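Local coordinates for putative hydrolase (Agrobacterium vitis, PDB 3LLC), which is a putative alpha/beta hydrolase that probably cleaves thioester or ester bonds, as an acyl-protein thioesterase or acyl-glucuronide esterase would, at residues Pro208-Tyr222 with Asp236-Leu249. Residues are numbered along the deposited sequence; the frame is centred on the assembly and turned at random.
Sequences PVHILQGMADPDVPY and DVVLTLVRDGDHRL
D217 and H247 meet through a nearly straight hydrogen bond, 2.8 Å from H247 ND1 to D217 OD2 with 168° at the hydrogen. OD2 lies in the imidazole plane and is met on its syn side, somewhat out of the carboxylate plane, while carboxylate and ring planes stand 57° apart. D219 CB sits over one face of this ring, a CH-pi contact 4.1 Å from the centroid, and V220 CG2 comes within 3.6 Å of H247 CE1. Two grips limit rotation of the D217 carboxylate: its OD1 accepts from D219 N, closing an Asx turn, and from V220 N, the wider Asx motif, and a water joins OD2 to G214 N and D246 O. These loops leave two parallel strands, 209-214 and 237-242, whose directions differ by 12° and whose amides and carbonyls pair from V209 to M215. On one face of the sheet, H210 NE2 and T240 OG1 are hydrogen-bonded at 2.7 Å near the ring plane, while V238 CG1 lies over one face of the H210 ring, a CH-pi contact. On the other, L239 CD1 packs 3.6 Å from I211 CG2, and L241 CD2 fits against Q213 CG and Y222 CB. Helix 222-230 connects the strands and packs on I211, Q213 and L239, completing a beta-alpha-beta unit at the sheet's edge. H247 NE2 is hydrogen-bonded to S114 OG in a GxSxG pattern, so the geometry is consistent with the Ser-His-Asp triad of the alpha/beta hydrolase fold, its acid and histidine carried on loops after the last two strands.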
# COMPACT_ATOMS: atom_id res chain seq x y z
N PRO A 208 -4.81 -13.87 -8.40
CA PRO A 208 -5.97 -12.95 -8.66
C PRO A 208 -5.78 -11.56 -8.08
O PRO A 208 -5.17 -11.40 -7.02
CB PRO A 208 -7.16 -13.66 -8.02
CG PRO A 208 -6.69 -15.07 -7.71
CD PRO A 208 -5.21 -15.04 -7.60
N VAL A 209 -6.31 -10.56 -8.80
CA VAL A 209 -6.25 -9.16 -8.39
C VAL A 209 -7.69 -8.60 -8.47
O VAL A 209 -8.37 -8.80 -9.48
CB VAL A 209 -5.33 -8.34 -9.31
CG1 VAL A 209 -5.26 -6.86 -8.86
CG2 VAL A 209 -3.87 -8.90 -9.33
N HIS A 210 -8.14 -7.91 -7.41
CA HIS A 210 -9.42 -7.21 -7.40
C HIS A 210 -9.13 -5.78 -7.00
O HIS A 210 -8.64 -5.54 -5.88
CB HIS A 210 -10.37 -7.83 -6.39
CG HIS A 210 -11.80 -7.36 -6.52
ND1 HIS A 210 -12.86 -8.08 -6.00
CD2 HIS A 210 -12.34 -6.27 -7.10
CE1 HIS A 210 -13.99 -7.44 -6.25
NE2 HIS A 210 -13.71 -6.34 -6.93
N ILE A 211 -9.45 -4.85 -7.90
CA ILE A 211 -9.32 -3.38 -7.64
C ILE A 211 -10.73 -2.79 -7.34
O ILE A 211 -11.70 -3.11 -8.04
CB ILE A 211 -8.73 -2.65 -8.85
CG1 ILE A 211 -7.36 -3.22 -9.27
CG2 ILE A 211 -8.61 -1.08 -8.59
CD1 ILE A 211 -7.02 -3.03 -10.79
N LEU A 212 -10.81 -1.95 -6.29
CA LEU A 212 -12.02 -1.20 -5.92
C LEU A 212 -11.65 0.29 -6.08
O LEU A 212 -10.62 0.74 -5.54
CB LEU A 212 -12.42 -1.48 -4.48
CG LEU A 212 -12.95 -2.90 -4.15
CD1 LEU A 212 -12.67 -3.30 -2.71
CD2 LEU A 212 -14.46 -2.96 -4.38
N GLN A 213 -12.47 1.04 -6.84
CA GLN A 213 -12.14 2.41 -7.23
C GLN A 213 -13.40 3.27 -7.36
O GLN A 213 -14.41 2.90 -8.03
CB GLN A 213 -11.37 2.39 -8.57
CG GLN A 213 -11.11 3.74 -9.21
CD GLN A 213 -10.02 4.54 -8.50
OE1 GLN A 213 -8.92 4.03 -8.21
NE2 GLN A 213 -10.32 5.81 -8.23
N GLY A 214 -13.37 4.44 -6.72
CA GLY A 214 -14.47 5.38 -6.83
C GLY A 214 -14.35 6.27 -8.06
O GLY A 214 -13.24 6.65 -8.47
N MSE A 215 -15.49 6.63 -8.66
CA MSE A 215 -15.49 7.52 -9.82
C MSE A 215 -15.65 9.01 -9.41
O MSE A 215 -15.67 9.88 -10.26
CB MSE A 215 -16.54 7.09 -10.86
CG MSE A 215 -16.39 5.61 -11.32
SE MSE A 215 -17.69 5.08 -12.59
CE MSE A 215 -17.03 5.97 -14.16
N ALA A 216 -15.84 9.27 -8.13
CA ALA A 216 -15.83 10.65 -7.59
C ALA A 216 -14.57 10.90 -6.74
O ALA A 216 -14.58 11.66 -5.76
CB ALA A 216 -17.12 10.91 -6.79
N ASP A 217 -13.48 10.24 -7.09
CA ASP A 217 -12.18 10.33 -6.37
C ASP A 217 -11.39 11.51 -6.96
O ASP A 217 -11.02 11.48 -8.14
CB ASP A 217 -11.45 8.97 -6.56
CG ASP A 217 -10.14 8.89 -5.79
OD1 ASP A 217 -9.50 9.95 -5.56
OD2 ASP A 217 -9.70 7.75 -5.47
N PRO A 218 -11.20 12.62 -6.17
CA PRO A 218 -10.48 13.77 -6.69
C PRO A 218 -8.94 13.66 -6.62
O PRO A 218 -8.28 14.55 -7.13
CB PRO A 218 -10.97 14.93 -5.78
CG PRO A 218 -11.12 14.24 -4.45
CD PRO A 218 -11.53 12.79 -4.75
N ASP A 219 -8.40 12.59 -6.05
CA ASP A 219 -6.95 12.41 -5.85
C ASP A 219 -6.35 11.40 -6.83
O ASP A 219 -5.37 11.70 -7.49
CB ASP A 219 -6.68 11.91 -4.44
CG ASP A 219 -7.19 12.89 -3.36
OD1 ASP A 219 -7.22 14.11 -3.61
OD2 ASP A 219 -7.61 12.42 -2.30
N VAL A 220 -6.95 10.21 -6.91
CA VAL A 220 -6.61 9.21 -7.94
C VAL A 220 -7.80 9.07 -8.94
O VAL A 220 -8.80 8.50 -8.59
CB VAL A 220 -6.28 7.84 -7.29
CG1 VAL A 220 -6.00 6.76 -8.38
CG2 VAL A 220 -5.06 7.96 -6.35
N PRO A 221 -7.70 9.65 -10.15
CA PRO A 221 -8.80 9.58 -11.13
C PRO A 221 -9.13 8.13 -11.44
O PRO A 221 -8.20 7.32 -11.51
CB PRO A 221 -8.24 10.27 -12.38
CG PRO A 221 -6.92 10.80 -12.03
CD PRO A 221 -6.50 10.32 -10.69
N TYR A 222 -10.40 7.80 -11.62
CA TYR A 222 -10.76 6.39 -11.88
C TYR A 222 -10.08 5.86 -13.16
O TYR A 222 -9.85 4.66 -13.28
CB TYR A 222 -12.29 6.20 -11.93
CG TYR A 222 -12.93 6.70 -13.19
CD1 TYR A 222 -13.05 5.88 -14.32
CD2 TYR A 222 -13.45 8.00 -13.27
CE1 TYR A 222 -13.61 6.35 -15.48
CE2 TYR A 222 -14.02 8.47 -14.45
CZ TYR A 222 -14.10 7.63 -15.55
OH TYR A 222 -14.66 8.09 -16.71
N ASP A 236 -7.78 -13.39 -14.53
CA ASP A 236 -7.93 -13.28 -13.08
C ASP A 236 -7.78 -11.87 -12.54
O ASP A 236 -7.18 -11.69 -11.47
CB ASP A 236 -6.87 -14.18 -12.42
CG ASP A 236 -7.47 -15.21 -11.48
OD1 ASP A 236 -8.62 -15.01 -10.99
OD2 ASP A 236 -6.77 -16.23 -11.22
N VAL A 237 -8.30 -10.87 -13.26
CA VAL A 237 -8.30 -9.46 -12.78
C VAL A 237 -9.75 -8.95 -12.84
O VAL A 237 -10.44 -9.16 -13.85
CB VAL A 237 -7.36 -8.57 -13.64
CG1 VAL A 237 -7.47 -7.10 -13.25
CG2 VAL A 237 -5.89 -9.04 -13.51
N VAL A 238 -10.19 -8.30 -11.76
CA VAL A 238 -11.55 -7.74 -11.68
C VAL A 238 -11.41 -6.29 -11.21
O VAL A 238 -10.59 -5.99 -10.31
CB VAL A 238 -12.43 -8.53 -10.73
CG1 VAL A 238 -13.80 -7.84 -10.52
CG2 VAL A 238 -12.67 -9.98 -11.28
N LEU A 239 -12.16 -5.39 -11.85
CA LEU A 239 -12.17 -3.95 -11.44
C LEU A 239 -13.63 -3.55 -11.09
O LEU A 239 -14.52 -3.68 -11.92
CB LEU A 239 -11.61 -3.06 -12.56
CG LEU A 239 -11.85 -1.52 -12.43
CD1 LEU A 239 -11.22 -0.96 -11.13
CD2 LEU A 239 -11.43 -0.77 -13.66
N THR A 240 -13.87 -3.13 -9.84
CA THR A 240 -15.17 -2.71 -9.40
C THR A 240 -15.11 -1.17 -9.31
O THR A 240 -14.38 -0.62 -8.45
CB THR A 240 -15.53 -3.32 -8.04
OG1 THR A 240 -15.56 -4.76 -8.12
CG2 THR A 240 -16.98 -2.80 -7.56
N LEU A 241 -15.89 -0.50 -10.16
CA LEU A 241 -16.01 0.97 -10.20
C LEU A 241 -17.32 1.38 -9.48
O LEU A 241 -18.41 0.90 -9.79
CB LEU A 241 -16.02 1.47 -11.64
CG LEU A 241 -14.68 1.46 -12.40
CD1 LEU A 241 -14.89 1.57 -13.95
CD2 LEU A 241 -13.67 2.54 -11.89
N VAL A 242 -17.17 2.25 -8.48
CA VAL A 242 -18.29 2.67 -7.65
C VAL A 242 -18.55 4.16 -8.03
O VAL A 242 -17.71 5.02 -7.72
CB VAL A 242 -17.92 2.52 -6.17
CG1 VAL A 242 -19.11 2.97 -5.28
CG2 VAL A 242 -17.50 1.06 -5.84
N ARG A 243 -19.68 4.44 -8.67
CA ARG A 243 -19.94 5.75 -9.30
C ARG A 243 -19.74 6.93 -8.31
O ARG A 243 -19.08 7.91 -8.67
CB ARG A 243 -21.31 5.83 -9.88
CG ARG A 243 -21.74 7.19 -10.45
CD ARG A 243 -20.85 7.68 -11.53
NE ARG A 243 -21.26 9.02 -11.99
CZ ARG A 243 -20.77 10.17 -11.53
NH1 ARG A 243 -19.81 10.21 -10.55
NH2 ARG A 243 -21.23 11.31 -12.03
N ASP A 244 -20.30 6.81 -7.11
CA ASP A 244 -20.26 7.91 -6.11
C ASP A 244 -19.17 7.76 -5.04
O ASP A 244 -19.14 8.53 -4.07
CB ASP A 244 -21.64 8.16 -5.47
CG ASP A 244 -22.17 6.98 -4.63
OD1 ASP A 244 -21.42 6.03 -4.37
OD2 ASP A 244 -23.37 7.00 -4.27
N GLY A 245 -18.26 6.82 -5.20
CA GLY A 245 -17.18 6.62 -4.25
C GLY A 245 -16.08 7.68 -4.31
O GLY A 245 -15.74 8.15 -5.40
N ASP A 246 -15.55 8.08 -3.14
CA ASP A 246 -14.48 9.08 -3.08
C ASP A 246 -13.16 8.41 -2.82
O ASP A 246 -13.07 7.17 -2.94
CB ASP A 246 -14.83 10.20 -2.08
CG ASP A 246 -14.87 9.74 -0.64
OD1 ASP A 246 -14.34 8.69 -0.27
OD2 ASP A 246 -15.44 10.47 0.17
N HIS A 247 -12.11 9.17 -2.48
CA HIS A 247 -10.79 8.55 -2.33
C HIS A 247 -10.70 7.60 -1.11
O HIS A 247 -9.96 6.64 -1.13
CB HIS A 247 -9.64 9.59 -2.26
CG HIS A 247 -8.28 8.96 -2.31
ND1 HIS A 247 -7.89 8.14 -3.34
CD2 HIS A 247 -7.25 8.99 -1.43
CE1 HIS A 247 -6.66 7.70 -3.10
NE2 HIS A 247 -6.24 8.22 -1.96
N ARG A 248 -11.43 7.90 -0.05
CA ARG A 248 -11.30 7.12 1.20
C ARG A 248 -12.03 5.75 1.16
O ARG A 248 -11.58 4.80 1.84
CB ARG A 248 -11.82 7.94 2.39
CG ARG A 248 -10.86 9.08 2.81
CD ARG A 248 -11.52 10.01 3.88
N LEU A 249 -13.13 5.67 0.38
CA LEU A 249 -13.92 4.44 0.24
C LEU A 249 -14.11 3.75 1.60
O LEU A 249 -13.72 2.59 1.78
CB LEU A 249 -13.24 3.47 -0.74
CG LEU A 249 -13.25 3.81 -2.22
CD1 LEU A 249 -12.58 2.70 -3.08
CD2 LEU A 249 -14.66 4.13 -2.77
O HOH W 1 -11.62 5.74 -4.90